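Local atomic coordinates of PP1b (Porcine reproductive and respiratory syndrome virus, PDB entry 6JDR), a protein that probably unwinds RNA and DNA duplexes with 5' to 3' polarity at the expense of ATP hydrolysis, as the zinc-binding helicase piece of the viral replicase polyprotein. Residues H28-Q33 with P55-T61; L64-L68 with H232-L236; A286-Y291 with R354-L358; T302-Y306 with D404-R408; K309-Y313 with I368-D372. The protein carries 1 engineered substitution. All coordinates share one frame; numbering follows the deposited sequence.

Interaction 1 of 5, residues H28-Q33 with P55-T61; sequences HTHFHQ and PPLGKGT. With ZN (zinc ion), chain C; ZN (zinc ion), chain B.
At the edge of the His28 imidazole, in its plane, sits the hydroxyl of Thr61, and NE2 reaches OG1 by a weak hydrogen bond of 3.3 Å. Tyr9 stacks on this ring. The His30 ring also works through its edge: CD2 faces the Pro55 carbonyl, and ND1 gives a hydrogen bond of 2.9 Å to Thr29 OG1, itself hydrogen-bonded to Val26 O. The Phe31 ring has Lys59 O at its rim, 3.3 Å from CD1, while Gly58 CA and Thr61 CG2 approach obliquely. Lacking a side chain, Gly58 leaves room for this phenyl. The firm link is between backbones, Gly58 N to His30 O at 2.7 Å and almost straight (174°). Two waters add bridges, one from His30 NE2 (weakly) to Pro55 O, the other from Phe31 O to Thr61 N.

Both zinc ligands of 28-33 belong to the arterivirus zinc-binding domain. His28 ND1 binds one zinc ion at 2.1 Å with Cys7, Cys10 and Cys25; His32 NE2 completes another site with Cys20, His34 and Cys35. With ND1 committed to the metal, His28 can offer NE2 as a donor, and metal binding would probably strengthen that N-H as a donor to Thr61.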
# COMPACT_ATOMS: atom_id res chain seq x y z
N HIS A 28 13.65 -25.40 -18.26
CA HIS A 28 12.83 -25.50 -17.05
C HIS A 28 11.86 -26.68 -17.02
O HIS A 28 11.16 -26.87 -16.02
CB HIS A 28 12.07 -24.20 -16.82
CG HIS A 28 12.92 -23.10 -16.28
ND1 HIS A 28 13.33 -22.03 -17.04
CD2 HIS A 28 13.46 -22.92 -15.05
CE1 HIS A 28 14.07 -21.23 -16.30
NE2 HIS A 28 14.17 -21.74 -15.09
N THR A 29 11.82 -27.48 -18.08
CA THR A 29 11.06 -28.73 -18.06
C THR A 29 11.57 -29.70 -16.98
O THR A 29 10.85 -30.62 -16.60
CB THR A 29 11.10 -29.47 -19.42
OG1 THR A 29 12.46 -29.58 -19.87
CG2 THR A 29 10.29 -28.73 -20.47
N HIS A 30 12.80 -29.51 -16.51
CA HIS A 30 13.42 -30.46 -15.59
C HIS A 30 13.67 -29.91 -14.18
O HIS A 30 14.37 -30.54 -13.39
CB HIS A 30 14.74 -30.97 -16.21
CG HIS A 30 14.56 -31.99 -17.29
ND1 HIS A 30 13.83 -31.75 -18.44
CD2 HIS A 30 15.02 -33.26 -17.39
CE1 HIS A 30 13.85 -32.83 -19.20
NE2 HIS A 30 14.57 -33.76 -18.59
N PHE A 31 13.10 -28.75 -13.86
CA PHE A 31 13.27 -28.14 -12.54
C PHE A 31 11.93 -27.75 -11.90
O PHE A 31 11.85 -26.76 -11.16
CB PHE A 31 14.20 -26.93 -12.63
CG PHE A 31 15.58 -27.26 -13.14
CD1 PHE A 31 16.57 -27.68 -12.27
CD2 PHE A 31 15.87 -27.14 -14.49
CE1 PHE A 31 17.85 -27.98 -12.73
CE2 PHE A 31 17.14 -27.44 -14.96
CZ PHE A 31 18.13 -27.86 -14.08
N HIS A 32 10.90 -28.54 -12.16
CA HIS A 32 9.56 -28.30 -11.63
C HIS A 32 9.04 -29.57 -10.97
O HIS A 32 8.37 -30.39 -11.61
CB HIS A 32 8.63 -27.85 -12.76
CG HIS A 32 7.29 -27.40 -12.29
ND1 HIS A 32 7.01 -26.09 -11.98
CD2 HIS A 32 6.13 -28.08 -12.11
CE1 HIS A 32 5.75 -25.98 -11.61
NE2 HIS A 32 5.19 -27.17 -11.69
N GLN A 33 9.36 -29.73 -9.69
CA GLN A 33 9.04 -30.96 -8.97
C GLN A 33 7.60 -30.99 -8.46
O GLN A 33 7.13 -32.02 -7.99
CB GLN A 33 10.02 -31.14 -7.80
CG GLN A 33 11.47 -31.20 -8.25
CD GLN A 33 12.43 -31.55 -7.13
OE1 GLN A 33 12.25 -31.14 -5.99
NE2 GLN A 33 13.47 -32.32 -7.46
N PRO A 55 16.92 -38.74 -17.39
CA PRO A 55 17.62 -37.68 -16.66
C PRO A 55 16.75 -37.10 -15.54
O PRO A 55 15.61 -36.71 -15.80
CB PRO A 55 17.91 -36.63 -17.73
CG PRO A 55 17.96 -37.40 -19.00
CD PRO A 55 16.97 -38.52 -18.85
N PRO A 56 17.27 -37.04 -14.30
CA PRO A 56 16.41 -36.73 -13.16
C PRO A 56 16.07 -35.25 -13.05
O PRO A 56 16.76 -34.40 -13.62
CB PRO A 56 17.26 -37.16 -11.97
CG PRO A 56 18.66 -36.91 -12.42
CD PRO A 56 18.69 -37.13 -13.90
N LEU A 57 14.99 -34.95 -12.32
CA LEU A 57 14.58 -33.58 -12.07
C LEU A 57 15.56 -32.89 -11.13
O LEU A 57 16.14 -33.53 -10.25
CB LEU A 57 13.17 -33.54 -11.47
CG LEU A 57 12.03 -34.09 -12.34
CD1 LEU A 57 10.75 -34.24 -11.53
CD2 LEU A 57 11.79 -33.21 -13.56
N GLY A 58 15.74 -31.59 -11.32
CA GLY A 58 16.61 -30.78 -10.47
C GLY A 58 15.81 -29.97 -9.46
O GLY A 58 14.58 -29.95 -9.49
N LYS A 59 16.53 -29.29 -8.57
CA LYS A 59 15.93 -28.45 -7.54
C LYS A 59 15.36 -27.19 -8.18
O LYS A 59 15.87 -26.72 -9.19
CB LYS A 59 16.99 -28.08 -6.49
CG LYS A 59 16.51 -27.16 -5.37
CD LYS A 59 17.69 -26.76 -4.49
CE LYS A 59 17.27 -25.85 -3.34
NZ LYS A 59 16.55 -26.60 -2.27
N GLY A 60 14.30 -26.65 -7.58
CA GLY A 60 13.69 -25.41 -8.06
C GLY A 60 14.70 -24.29 -8.24
O GLY A 60 15.65 -24.16 -7.46
N THR A 61 14.49 -23.48 -9.28
CA THR A 61 15.36 -22.35 -9.60
C THR A 61 14.73 -21.01 -9.22
O THR A 61 15.34 -19.95 -9.41
CB THR A 61 15.65 -22.29 -11.12
OG1 THR A 61 14.42 -22.11 -11.84
CG2 THR A 61 16.32 -23.57 -11.58
ZN ZN C . 12.55 -20.88 -18.64
ZN ZN B . 3.18 -27.61 -11.08
O HOH W 1 13.92 -36.41 -17.97
O HOH W 2 12.51 -24.14 -11.47

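Interaction 2 of 5, residues L64-L68 with H232-L236; sequences LDEVL and HLDVL
Val67 is the principal bump of this helix-helix contact: its two methyls enter the hollow formed by His232, Leu233 and Leu236 on the facing helix. CG1, anti to the backbone N (chi1 168°), settles against the start of that hollow, 3.9 Å from Leu233 CB and 4.0 Å from His232 CB. The other methyl, CG2, meets Leu236 CD1 tip to tip at 4.0 Å. The fork of the valine is thus divided between Leu233 and Leu236, with His232 CB near both methyls: one branch lies close to the backbone of Leu233 and the other engages CD1 of Leu236. The imidazole of His232 turns away, leaving its CB to line the hollow.

A second set of bumps comes from leucines of both segments. Leu64 extends CD1 between Leu236 CD1, at 3.9 Å, and Leu233 CD1, at 4.2 Å. Leu233 CD1 is in turn met by Leu68 CD2 at 4.1 Å, so this methyl lies against both Leu64 and Leu68, a turn apart on the opposing segment. Leu236 CD1 likewise touches both Leu64 and Val67. All the side-chain meetings are apolar and no hydrogen bond crosses, making complementary shape the basis of the contact.

The short helix 63-67 is thereby laid against helix 232-239 of the helicase core. Helix 134-142 packs nearby, with Met134 touching Leu64 and Val137 touching Leu236. Leu233 also packs on Thr128.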
# COMPACT_ATOMS: atom_id res chain seq x y z
N LEU A 64 9.08 -19.34 -6.68
CA LEU A 64 7.81 -19.96 -7.06
C LEU A 64 7.76 -21.42 -6.64
O LEU A 64 6.73 -21.91 -6.19
CB LEU A 64 7.61 -19.88 -8.57
CG LEU A 64 6.32 -20.51 -9.13
CD1 LEU A 64 5.09 -19.79 -8.59
CD2 LEU A 64 6.34 -20.48 -10.65
N ASP A 65 8.89 -22.10 -6.78
CA ASP A 65 8.95 -23.53 -6.49
C ASP A 65 8.81 -23.79 -5.00
O ASP A 65 8.20 -24.77 -4.60
CB ASP A 65 10.26 -24.11 -7.04
CG ASP A 65 10.42 -23.87 -8.53
OD1 ASP A 65 9.47 -24.22 -9.28
OD2 ASP A 65 11.46 -23.33 -8.95
N GLU A 66 9.36 -22.89 -4.19
CA GLU A 66 9.21 -22.98 -2.74
C GLU A 66 7.77 -22.73 -2.35
O GLU A 66 7.20 -23.47 -1.54
CB GLU A 66 10.14 -22.00 -2.04
CG GLU A 66 11.62 -22.27 -2.25
CD GLU A 66 12.05 -23.64 -1.74
OE1 GLU A 66 11.69 -24.02 -0.61
OE2 GLU A 66 12.77 -24.33 -2.48
N VAL A 67 7.16 -21.71 -2.93
CA VAL A 67 5.74 -21.42 -2.71
C VAL A 67 4.89 -22.65 -3.04
O VAL A 67 4.02 -23.04 -2.26
CB VAL A 67 5.27 -20.21 -3.54
CG1 VAL A 67 3.75 -20.09 -3.53
CG2 VAL A 67 5.90 -18.94 -3.00
N LEU A 68 5.17 -23.28 -4.18
CA LEU A 68 4.37 -24.41 -4.65
C LEU A 68 4.46 -25.67 -3.79
O LEU A 68 3.66 -26.57 -3.96
CB LEU A 68 4.71 -24.74 -6.11
CG LEU A 68 4.24 -23.75 -7.18
CD1 LEU A 68 4.81 -24.14 -8.54
CD2 LEU A 68 2.72 -23.66 -7.24
N HIS A 232 0.52 -16.92 -0.34
CA HIS A 232 1.73 -16.56 -1.08
C HIS A 232 1.53 -16.65 -2.59
O HIS A 232 1.94 -15.76 -3.32
CB HIS A 232 2.91 -17.43 -0.65
CG HIS A 232 3.35 -17.21 0.76
ND1 HIS A 232 4.48 -17.79 1.28
CD2 HIS A 232 2.80 -16.48 1.76
CE1 HIS A 232 4.61 -17.44 2.55
NE2 HIS A 232 3.60 -16.64 2.86
N LEU A 233 0.88 -17.72 -3.04
CA LEU A 233 0.64 -17.92 -4.47
C LEU A 233 -0.30 -16.87 -5.04
O LEU A 233 -0.09 -16.39 -6.16
CB LEU A 233 0.09 -19.33 -4.74
CG LEU A 233 -0.07 -19.72 -6.21
CD1 LEU A 233 1.28 -19.79 -6.91
CD2 LEU A 233 -0.80 -21.05 -6.35
N ASP A 234 -1.34 -16.50 -4.29
CA ASP A 234 -2.25 -15.45 -4.73
C ASP A 234 -1.54 -14.11 -4.86
O ASP A 234 -1.85 -13.32 -5.75
CB ASP A 234 -3.43 -15.30 -3.77
CG ASP A 234 -4.41 -16.44 -3.87
OD1 ASP A 234 -4.48 -17.09 -4.93
OD2 ASP A 234 -5.13 -16.69 -2.88
N VAL A 235 -0.58 -13.85 -3.98
CA VAL A 235 0.19 -12.61 -4.04
C VAL A 235 1.03 -12.58 -5.31
O VAL A 235 1.12 -11.55 -5.98
CB VAL A 235 1.08 -12.43 -2.79
CG1 VAL A 235 2.06 -11.30 -2.98
CG2 VAL A 235 0.20 -12.17 -1.57
N LEU A 236 1.62 -13.72 -5.66
CA LEU A 236 2.39 -13.83 -6.89
C LEU A 236 1.50 -13.67 -8.13
O LEU A 236 1.94 -13.11 -9.13
CB LEU A 236 3.13 -15.16 -6.95
CG LEU A 236 4.27 -15.35 -5.94
CD1 LEU A 236 4.92 -16.70 -6.16
CD2 LEU A 236 5.30 -14.24 -6.06

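Interaction 3 of 5, residues A286-Y291 with R354-L358; sequences AIQPDY and RQRAL
Leu358 supplies the apolar part of this contact and Arg354, one turn earlier on the same helix, the polar part. Leu358 divides its two methyls between different partners. CD1 packs on the branched side of Ile287, lying 3.6 Å from CG2, with the two side chains crossing at about a right angle; it also approaches the edge of the Tyr291 ring, near the ring plane. CD2 turns to the base of the Asp290 carboxylate, 3.7 Å from CG, and to Tyr291 OH at 3.9 Å. The chi1 of Leu358, 177°, with CG anti to the backbone N, carries the fork outward to these partners.

The electrostatic part is a salt bridge between Arg354 NH1 and Asp290 OD2, modelled at 2.5 Å, so short that its exact length is doubtful. It is one-pronged: NH1 approaches nearly in line with the C-O bond of OD2, while the oxygen stands 25° out of the guanidinium plane. The two side chains run antiparallel alongside one another, their flat ends 23° apart. The arginine chain bends at chi2 and chi3 to bring NH1 to the acid. The guanidinium has further partners, for NH2 bonds to Val380 O and Phe381 makes a cation-pi contact with the group.

Together these interactions join the end of helix 281-287, and the 3-10 turn 288-290 that follows it, to the first turn of helix 354-361. Leu295 of strand 294-297 also touches Ile287, so Ile287 contacts both helix 354-361 and the edge strand of the seven-stranded parallel sheet.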
# COMPACT_ATOMS: atom_id res chain seq x y z
N ALA A 286 5.54 19.05 5.64
CA ALA A 286 6.56 20.05 5.34
C ALA A 286 7.94 19.59 5.80
O ALA A 286 8.93 19.81 5.10
CB ALA A 286 6.21 21.38 5.99
N ILE A 287 8.00 18.94 6.95
CA ILE A 287 9.28 18.50 7.53
C ILE A 287 9.76 17.15 7.00
O ILE A 287 10.90 16.76 7.26
CB ILE A 287 9.24 18.48 9.08
CG1 ILE A 287 8.32 17.37 9.61
CG2 ILE A 287 8.80 19.84 9.62
CD1 ILE A 287 8.42 17.17 11.11
N GLN A 288 8.90 16.44 6.26
CA GLN A 288 9.19 15.07 5.81
C GLN A 288 10.57 14.89 5.14
O GLN A 288 11.28 13.94 5.47
CB GLN A 288 8.07 14.56 4.89
CG GLN A 288 8.20 13.10 4.48
CD GLN A 288 8.27 12.15 5.67
OE1 GLN A 288 7.27 11.91 6.34
NE2 GLN A 288 9.46 11.61 5.93
N PRO A 289 10.96 15.80 4.23
CA PRO A 289 12.29 15.72 3.60
C PRO A 289 13.48 15.45 4.54
O PRO A 289 14.48 14.89 4.09
CB PRO A 289 12.44 17.09 2.95
CG PRO A 289 11.05 17.45 2.56
CD PRO A 289 10.16 16.88 3.62
N ASP A 290 13.37 15.83 5.81
CA ASP A 290 14.43 15.60 6.79
C ASP A 290 14.42 14.23 7.48
O ASP A 290 15.29 13.97 8.31
CB ASP A 290 14.39 16.68 7.88
CG ASP A 290 15.07 17.96 7.47
OD1 ASP A 290 16.28 18.10 7.77
OD2 ASP A 290 14.41 18.80 6.83
N TYR A 291 13.46 13.37 7.15
CA TYR A 291 13.32 12.10 7.87
C TYR A 291 13.12 10.91 6.93
O TYR A 291 12.50 11.03 5.88
CB TYR A 291 12.15 12.18 8.85
CG TYR A 291 12.32 13.28 9.87
CD1 TYR A 291 13.06 13.06 11.04
CD2 TYR A 291 11.78 14.55 9.66
CE1 TYR A 291 13.23 14.07 11.97
CE2 TYR A 291 11.95 15.56 10.59
CZ TYR A 291 12.68 15.31 11.74
OH TYR A 291 12.87 16.30 12.68
N ARG A 354 17.66 25.62 6.61
CA ARG A 354 16.86 24.42 6.89
C ARG A 354 16.82 24.06 8.37
O ARG A 354 15.74 23.87 8.93
CB ARG A 354 17.38 23.21 6.09
CG ARG A 354 16.48 22.77 4.95
CD ARG A 354 15.34 21.87 5.42
NE ARG A 354 14.13 22.03 4.59
CZ ARG A 354 12.99 21.37 4.79
NH1 ARG A 354 12.86 20.49 5.78
NH2 ARG A 354 11.95 21.60 3.99
N GLN A 355 17.99 23.96 9.00
CA GLN A 355 18.07 23.56 10.40
C GLN A 355 17.23 24.48 11.29
O GLN A 355 16.41 23.99 12.07
CB GLN A 355 19.53 23.54 10.87
N ARG A 356 17.44 25.79 11.17
CA ARG A 356 16.68 26.79 11.94
C ARG A 356 15.19 26.75 11.64
O ARG A 356 14.36 26.84 12.55
CB ARG A 356 17.18 28.21 11.64
CG ARG A 356 18.59 28.53 12.10
CD ARG A 356 18.88 30.02 11.93
NE ARG A 356 20.31 30.30 11.82
CZ ARG A 356 21.18 30.26 12.84
NH1 ARG A 356 20.78 29.95 14.07
NH2 ARG A 356 22.46 30.54 12.62
N ALA A 357 14.85 26.63 10.36
CA ALA A 357 13.45 26.58 9.95
C ALA A 357 12.77 25.32 10.45
O ALA A 357 11.61 25.36 10.85
CB ALA A 357 13.34 26.68 8.43
N LEU A 358 13.49 24.20 10.45
CA LEU A 358 12.96 22.94 10.96
C LEU A 358 12.63 23.06 12.45
O LEU A 358 11.61 22.55 12.90
CB LEU A 358 13.94 21.80 10.72
CG LEU A 358 13.54 20.42 11.27
CD1 LEU A 358 12.15 20.01 10.80
CD2 LEU A 358 14.57 19.37 10.88

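Interaction 4 of 5, residues T302-Y306 with D404-R408; sequences TRVTY and DRNNR
Arg303 extends from an outermost strand of a five-stranded parallel sheet to a type I beta turn, Asp404 to Asn407, which receives it largely through oxygen acceptors. NH1 serves two of these weakly, Asn407 OD1 at 3.2 Å and the Asp404 carbonyl at 3.4 Å, both bonds being bent. Neither acceptor lies squarely at the edge of the guanidinium; both approach it obliquely. The stronger partners of the arginine lie between strands 367-371 and 392-395, where NH2 bonds to Thr388 O and Val390 O. Arg405 O lies over one face, 4.1 Å above the guanidinium plane and over its centre. CG lies anti to the backbone N (chi1 -172°) and the chain stays extended until a bend at chi3.

The turn satisfies several of its own groups. Asn407 N donates to Asp404 O at 2.8 Å, so that carbonyl receives the turn's backbone bond as well as the weak one from Arg303. Asp404 OD1 accepts the N-H of Arg408 at 2.7 Å, nearly along its C-O bond. Thus a side chain and a carbonyl of Asp404 both hold the turn's far end.

The Asn407 side chain meets both Arg303 and Thr305, its amide plane 75° from the guanidinium. While OD1 faces Arg303, ND2 lies 3.4 Å from Thr305 OG1 and 3.2 Å from the methyl CG2 of the same threonine.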
# COMPACT_ATOMS: atom_id res chain seq x y z
N THR A 302 -2.30 21.76 12.67
CA THR A 302 -1.67 22.94 13.24
C THR A 302 -1.92 24.10 12.29
O THR A 302 -1.68 23.97 11.09
CB THR A 302 -0.16 22.73 13.42
OG1 THR A 302 0.07 21.55 14.20
CG2 THR A 302 0.48 23.93 14.12
N ARG A 303 -2.42 25.21 12.82
CA ARG A 303 -2.76 26.37 11.99
C ARG A 303 -1.51 27.09 11.50
O ARG A 303 -0.53 27.23 12.24
CB ARG A 303 -3.65 27.35 12.78
CG ARG A 303 -4.22 28.48 11.94
CD ARG A 303 -5.04 29.44 12.80
NE ARG A 303 -6.32 28.86 13.21
CZ ARG A 303 -7.18 29.43 14.05
NH1 ARG A 303 -6.91 30.62 14.60
NH2 ARG A 303 -8.32 28.82 14.36
N VAL A 304 -1.54 27.53 10.25
CA VAL A 304 -0.44 28.29 9.66
C VAL A 304 -1.02 29.53 8.99
O VAL A 304 -1.85 29.43 8.08
CB VAL A 304 0.34 27.45 8.63
CG1 VAL A 304 1.43 28.29 7.96
CG2 VAL A 304 0.94 26.22 9.30
N THR A 305 -0.56 30.70 9.44
CA THR A 305 -1.08 31.98 8.97
C THR A 305 0.08 32.91 8.60
O THR A 305 0.99 33.09 9.40
CB THR A 305 -1.93 32.66 10.06
OG1 THR A 305 -2.69 31.67 10.77
CG2 THR A 305 -2.87 33.68 9.45
N TYR A 306 0.03 33.48 7.40
CA TYR A 306 1.06 34.41 6.93
C TYR A 306 0.61 35.86 7.10
O TYR A 306 -0.11 36.40 6.25
CB TYR A 306 1.41 34.12 5.46
CG TYR A 306 2.29 32.90 5.30
CD1 TYR A 306 3.66 33.03 5.08
CD2 TYR A 306 1.75 31.62 5.36
CE1 TYR A 306 4.47 31.91 4.94
CE2 TYR A 306 2.55 30.50 5.22
CZ TYR A 306 3.91 30.65 5.01
OH TYR A 306 4.70 29.53 4.86
N ASP A 404 -10.33 33.90 16.94
CA ASP A 404 -11.28 32.97 16.32
C ASP A 404 -10.70 32.34 15.06
O ASP A 404 -9.58 32.65 14.65
CB ASP A 404 -12.59 33.70 16.00
CG ASP A 404 -12.46 34.69 14.86
OD1 ASP A 404 -11.43 35.40 14.80
OD2 ASP A 404 -13.38 34.77 14.02
N ARG A 405 -11.49 31.45 14.45
CA ARG A 405 -11.11 30.76 13.21
C ARG A 405 -10.61 31.67 12.08
O ARG A 405 -9.79 31.24 11.27
CB ARG A 405 -12.27 29.89 12.71
CG ARG A 405 -13.55 30.65 12.37
CD ARG A 405 -14.64 29.71 11.89
NE ARG A 405 -14.39 29.24 10.52
CZ ARG A 405 -15.14 28.34 9.88
NH1 ARG A 405 -16.19 27.78 10.47
NH2 ARG A 405 -14.82 27.99 8.64
N ASN A 406 -11.10 32.90 12.03
CA ASN A 406 -10.66 33.88 11.02
C ASN A 406 -9.54 34.81 11.50
O ASN A 406 -9.28 35.85 10.87
CB ASN A 406 -11.86 34.70 10.53
CG ASN A 406 -12.85 33.87 9.72
OD1 ASN A 406 -12.48 33.27 8.71
ND2 ASN A 406 -14.10 33.82 10.17
N ASN A 407 -8.86 34.45 12.59
CA ASN A 407 -7.75 35.23 13.14
C ASN A 407 -8.13 36.68 13.46
O ASN A 407 -7.46 37.62 13.02
CB ASN A 407 -6.53 35.19 12.21
CG ASN A 407 -5.93 33.80 12.09
OD1 ASN A 407 -5.67 33.13 13.10
ND2 ASN A 407 -5.69 33.35 10.86
N ARG A 408 -9.21 36.85 14.22
CA ARG A 408 -9.63 38.15 14.73
C ARG A 408 -9.58 38.12 16.25
O ARG A 408 -10.07 37.17 16.87
CB ARG A 408 -11.04 38.48 14.25

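Interaction 5 of 5, residues K309-Y313 with I368-D372; sequences KPVRY and IFVYD
Tyr371 has CG anti to the backbone N (chi1 179°), which brings its ring to Pro310; Phe369, two residues earlier on the same side of strand 367-371, instead has CG anti to the carbonyl carbon, which presents its face to Tyr313. These choices produce two different aromatic contacts.

Pro310 lies over the Tyr371 face, the two side chains pointing the same way. CG stands 3.9 Å from the ring centroid, only 21° off the normal, in a CH-pi interaction. CD is 3.6 Å from CE1, and the proline nitrogen lies over the same ring, displaced toward its rim.

Tyr313 and Phe369 make an edge-to-face pair, with centroids 4.8 Å apart and planes at 58°. Tyr313 leads with CD2, which sits over the centre of the phenyl ring and is 3.7 Å from CZ. Between the two aromatic contacts, Val311 sends CG1 to Phe369 CB at 4.1 Å, while CG2 covers part of a face of its near neighbour Tyr313.

No hydrogen bond spans the segments. The loop 309-313, between strands 303-307 and 315-318, is held over the sheet by alternate residues of strand 367-371; Thr343 of the adjoining strand also touches Val311 and Phe369. The chemistry is therefore mainly dispersion between carbon surfaces, with a probable small electrostatic gain as weakly positive C-H groups of Pro310 and Tyr313 face the pi clouds.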
# COMPACT_ATOMS: atom_id res chain seq x y z
N LYS A 309 1.94 42.06 8.77
CA LYS A 309 2.63 42.91 9.73
C LYS A 309 2.98 42.11 10.98
O LYS A 309 2.32 41.12 11.28
CB LYS A 309 1.77 44.12 10.10
CG LYS A 309 1.68 45.16 9.00
CD LYS A 309 0.85 46.36 9.42
CE LYS A 309 0.97 47.51 8.42
NZ LYS A 309 0.53 47.12 7.05
N PRO A 310 4.02 42.55 11.73
CA PRO A 310 4.48 41.82 12.92
C PRO A 310 3.37 41.54 13.94
O PRO A 310 2.40 42.29 14.01
CB PRO A 310 5.53 42.75 13.52
CG PRO A 310 6.01 43.58 12.38
CD PRO A 310 4.83 43.76 11.48
N VAL A 311 3.54 40.49 14.73
CA VAL A 311 2.53 40.08 15.70
C VAL A 311 3.16 39.37 16.90
O VAL A 311 4.28 38.85 16.80
CB VAL A 311 1.47 39.18 15.02
CG1 VAL A 311 2.06 37.82 14.65
CG2 VAL A 311 0.24 39.02 15.90
N ARG A 312 2.45 39.36 18.03
CA ARG A 312 2.97 38.81 19.28
C ARG A 312 2.07 37.70 19.84
O ARG A 312 1.67 37.74 21.00
CB ARG A 312 3.09 39.93 20.33
CG ARG A 312 3.98 41.10 19.92
CD ARG A 312 5.46 40.74 20.01
NE ARG A 312 6.30 41.94 19.96
CZ ARG A 312 6.51 42.78 20.97
NH1 ARG A 312 5.93 42.57 22.16
NH2 ARG A 312 7.30 43.83 20.80
N TYR A 313 1.77 36.70 19.01
CA TYR A 313 0.95 35.57 19.44
C TYR A 313 1.81 34.41 19.92
O TYR A 313 2.68 33.93 19.19
CB TYR A 313 0.03 35.10 18.31
CG TYR A 313 -1.03 36.10 17.88
CD1 TYR A 313 -1.67 36.92 18.81
CD2 TYR A 313 -1.42 36.19 16.55
CE1 TYR A 313 -2.65 37.82 18.41
CE2 TYR A 313 -2.40 37.09 16.15
CZ TYR A 313 -3.01 37.90 17.09
OH TYR A 313 -3.98 38.80 16.69
N ILE A 368 0.80 28.43 14.34
CA ILE A 368 2.03 29.17 14.13
C ILE A 368 1.75 30.33 13.17
O ILE A 368 1.17 30.14 12.11
CB ILE A 368 3.19 28.24 13.64
CG1 ILE A 368 4.51 29.02 13.51
CG2 ILE A 368 2.81 27.50 12.36
CD1 ILE A 368 4.84 29.55 12.13
N PHE A 369 2.14 31.53 13.59
CA PHE A 369 1.98 32.73 12.77
C PHE A 369 3.34 33.14 12.24
O PHE A 369 4.30 33.23 13.00
CB PHE A 369 1.38 33.87 13.60
CG PHE A 369 -0.01 33.59 14.09
CD1 PHE A 369 -0.21 32.86 15.26
CD2 PHE A 369 -1.12 34.04 13.39
CE1 PHE A 369 -1.49 32.60 15.73
CE2 PHE A 369 -2.40 33.78 13.85
CZ PHE A 369 -2.58 33.05 15.02
N VAL A 370 3.43 33.38 10.94
CA VAL A 370 4.71 33.61 10.31
C VAL A 370 4.75 34.99 9.64
O VAL A 370 4.02 35.25 8.68
CB VAL A 370 5.10 32.47 9.34
CG1 VAL A 370 3.96 32.10 8.40
CG2 VAL A 370 6.36 32.81 8.56
N TYR A 371 5.59 35.86 10.18
CA TYR A 371 5.88 37.16 9.58
C TYR A 371 7.11 36.97 8.70
O TYR A 371 8.22 36.82 9.19
CB TYR A 371 6.14 38.21 10.67
CG TYR A 371 6.46 39.58 10.13
CD1 TYR A 371 5.55 40.27 9.34
CD2 TYR A 371 7.68 40.20 10.41
CE1 TYR A 371 5.83 41.53 8.84
CE2 TYR A 371 7.97 41.45 9.92
CZ TYR A 371 7.04 42.12 9.13
OH TYR A 371 7.33 43.36 8.64
N ASP A 372 6.88 36.97 7.39
CA ASP A 372 7.91 36.62 6.41
C ASP A 372 7.86 37.59 5.24
O ASP A 372 7.53 37.21 4.12
CB ASP A 372 7.72 35.18 5.94
CG ASP A 372 8.83 34.70 5.03
OD1 ASP A 372 9.96 35.21 5.15
OD2 ASP A 372 8.58 33.81 4.19

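Overall arrangement
The five contacts fall into two groups on opposite sides of the chain's centre. Interactions 1 and 2 touch, their centres 17 Å apart: Leu68 CD1 lies 3.7 Å from CE1 of the zinc ligand His32, so the packing of segment 64-68 on the helicase core continues into a metal site. Interactions 4 and 5 are closer still, with centres 11 Å apart, and share neighbouring strands of the five-stranded parallel sheet; Phe369 CE2 comes within 3.4 Å of Asn407 OD1. Interaction 3 lies about 20 Å, centre to centre, from interaction 5, and helix 354-361 leads on to strand 367-371. Interactions 3, 4 and 5 lie far from the zinc sites of interaction 1, with centres 54 to 72 Å from it.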